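Local coordinates for protein lybatide 2 (Lycium barbarum, PDB 5NGN) that is of unknown function but belongs to the lybatides, cystine-rich plant peptides whose helical scaffold is stapled by disulfide bonds, at residues T18-Q21 with Y22-C26. Sequence-based numbering, arbitrary orientation.
Sequences TQTQ and YTLCC
With its methyl CG2 anti to the backbone N (the hydroxyl lying beside that N, chi1 -65°), Thr-20 turns CG2 along the helix surface to meet Leu-24, whose CG stands anti to its own carbonyl carbon, which carries CG and CD1 back over the preceding turn, toward Thr-20. The two side chains meet at a slant, and methyl touches methyl at 3.8 Å between Thr-20 CG2 and Leu-24 CD1. The branch point of Leu-24 also packs against the main chain, CG lying 3.3 Å from Thr-20 O. That oxygen accepts the Leu-24 N-H, with N and O 2.8 Å apart.

Four successive i to i+4 backbone bonds start the helix. In the first, Tyr-22 N reaches Thr-18 O, at the N-cap position, at 3.0 Å; Cys-25 N closes the series on Gln-21 O. With OG1 beside its own backbone N (chi1 -53°), the hydroxyl of Thr-23 turns back to Gln-19 O, 3.0 Å from OG1, an oxygen that already accepts the Thr-23 N-H. Thr-23 OG1 is hydrogen-bonded to Tyr-6 OH, which joins this turn to the N-terminal part of the chain.

On another side of the helix, the ring of Tyr-22 presents one face to Cys-26 SG, which stands 3.7 Å above the ring plane and toward its rim. Tyr-22 OH is hydrogen-bonded to Glu-5 OE1 and to the backbone N of Cys-3, the disulfide partner of Cys-26, while Cys-25 is disulfide-bonded to Cys-14. Residues 18-26 thus follow the alpha-helical i to i+4 pattern and end in adjacent half-cystines that tie helix 19-30 to the N-terminal half of the peptide, the cystine-stapled helical scaffold of the lybatides.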
loop_
_atom_site.group_PDB
_atom_site.type_symbol
_atom_site.label_atom_id
_atom_site.label_comp_id
_atom_site.label_asym_id
_atom_site.label_seq_id
_atom_site.Cartn_x
_atom_site.Cartn_y
_atom_site.Cartn_z
ATOM N N THR A 18 1.398 -10.379 -1.416
ATOM C CA THR A 18 1.105 -10.616 -2.808
ATOM C C THR A 18 0.380 -9.414 -3.393
ATOM O O THR A 18 -0.050 -8.505 -2.701
ATOM C CB THR A 18 0.351 -11.910 -3.013
ATOM O OG1 THR A 18 -0.758 -11.927 -2.166
ATOM C CG2 THR A 18 1.266 -13.046 -2.691
ATOM N N GLN A 19 0.258 -9.368 -4.704
ATOM C CA GLN A 19 -0.115 -8.133 -5.383
ATOM C C GLN A 19 -1.450 -7.559 -5.001
ATOM O O GLN A 19 -1.542 -6.357 -4.682
ATOM C CB GLN A 19 0.016 -8.267 -6.907
ATOM C CG GLN A 19 1.463 -8.370 -7.374
ATOM C CD GLN A 19 1.708 -8.046 -8.847
ATOM O OE1 GLN A 19 0.973 -7.362 -9.484
ATOM N NE2 GLN A 19 2.864 -8.513 -9.368
ATOM N N THR A 20 -2.523 -8.344 -5.068
ATOM C CA THR A 20 -3.822 -7.734 -4.775
ATOM C C THR A 20 -3.911 -7.230 -3.338
ATOM O O THR A 20 -4.454 -6.157 -3.070
ATOM C CB THR A 20 -5.089 -8.632 -5.147
ATOM O OG1 THR A 20 -5.076 -8.790 -6.606
ATOM C CG2 THR A 20 -6.327 -8.017 -4.736
ATOM N N GLN A 21 -3.373 -8.028 -2.403
ATOM C CA GLN A 21 -3.371 -7.596 -1.002
ATOM C C GLN A 21 -2.564 -6.338 -0.780
ATOM O O GLN A 21 -2.987 -5.433 -0.030
ATOM C CB GLN A 21 -2.943 -8.707 -0.075
ATOM C CG GLN A 21 -4.054 -9.755 0.019
ATOM C CD GLN A 21 -3.780 -10.892 0.947
ATOM O OE1 GLN A 21 -3.754 -10.683 2.154
ATOM N NE2 GLN A 21 -3.729 -12.104 0.421
ATOM N N TYR A 22 -1.405 -6.223 -1.402
ATOM C CA TYR A 22 -0.660 -4.975 -1.356
ATOM C C TYR A 22 -1.475 -3.791 -1.851
ATOM O O TYR A 22 -1.554 -2.742 -1.200
ATOM C CB TYR A 22 0.650 -5.110 -2.166
ATOM C CG TYR A 22 1.503 -3.855 -2.201
ATOM C CD1 TYR A 22 2.220 -3.464 -1.095
ATOM C CD2 TYR A 22 1.593 -3.070 -3.338
ATOM C CE1 TYR A 22 3.045 -2.378 -1.134
ATOM C CE2 TYR A 22 2.436 -1.978 -3.404
ATOM C CZ TYR A 22 3.168 -1.634 -2.270
ATOM O OH TYR A 22 3.996 -0.523 -2.313
ATOM N N THR A 23 -2.085 -3.942 -3.038
ATOM C CA THR A 23 -2.863 -2.849 -3.598
ATOM C C THR A 23 -4.052 -2.449 -2.669
ATOM O O THR A 23 -4.282 -1.253 -2.429
ATOM C CB THR A 23 -3.343 -3.242 -5.017
ATOM O OG1 THR A 23 -2.218 -3.654 -5.806
ATOM C CG2 THR A 23 -4.079 -2.099 -5.644
ATOM N N LEU A 24 -4.772 -3.477 -2.190
ATOM C CA LEU A 24 -5.855 -3.205 -1.197
ATOM C C LEU A 24 -5.378 -2.457 0.018
ATOM O O LEU A 24 -5.944 -1.448 0.414
ATOM C CB LEU A 24 -6.438 -4.515 -0.754
ATOM C CG LEU A 24 -7.372 -5.215 -1.759
ATOM C CD1 LEU A 24 -7.517 -6.633 -1.356
ATOM C CD2 LEU A 24 -8.660 -4.479 -1.919
ATOM N N CYS A 25 -4.254 -2.945 0.585
ATOM C CA CYS A 25 -3.701 -2.265 1.733
ATOM C C CYS A 25 -3.460 -0.821 1.394
ATOM O O CYS A 25 -3.786 0.084 2.148
ATOM C CB CYS A 25 -2.444 -2.983 2.144
ATOM S SG CYS A 25 -1.664 -2.456 3.696
ATOM N N CYS A 26 -2.838 -0.559 0.289
ATOM C CA CYS A 26 -2.474 0.810 -0.051
ATOM C C CYS A 26 -3.660 1.694 -0.320
ATOM O O CYS A 26 -3.719 2.799 0.184
ATOM C CB CYS A 26 -1.525 0.829 -1.233
ATOM S SG CYS A 26 0.104 0.069 -0.835
#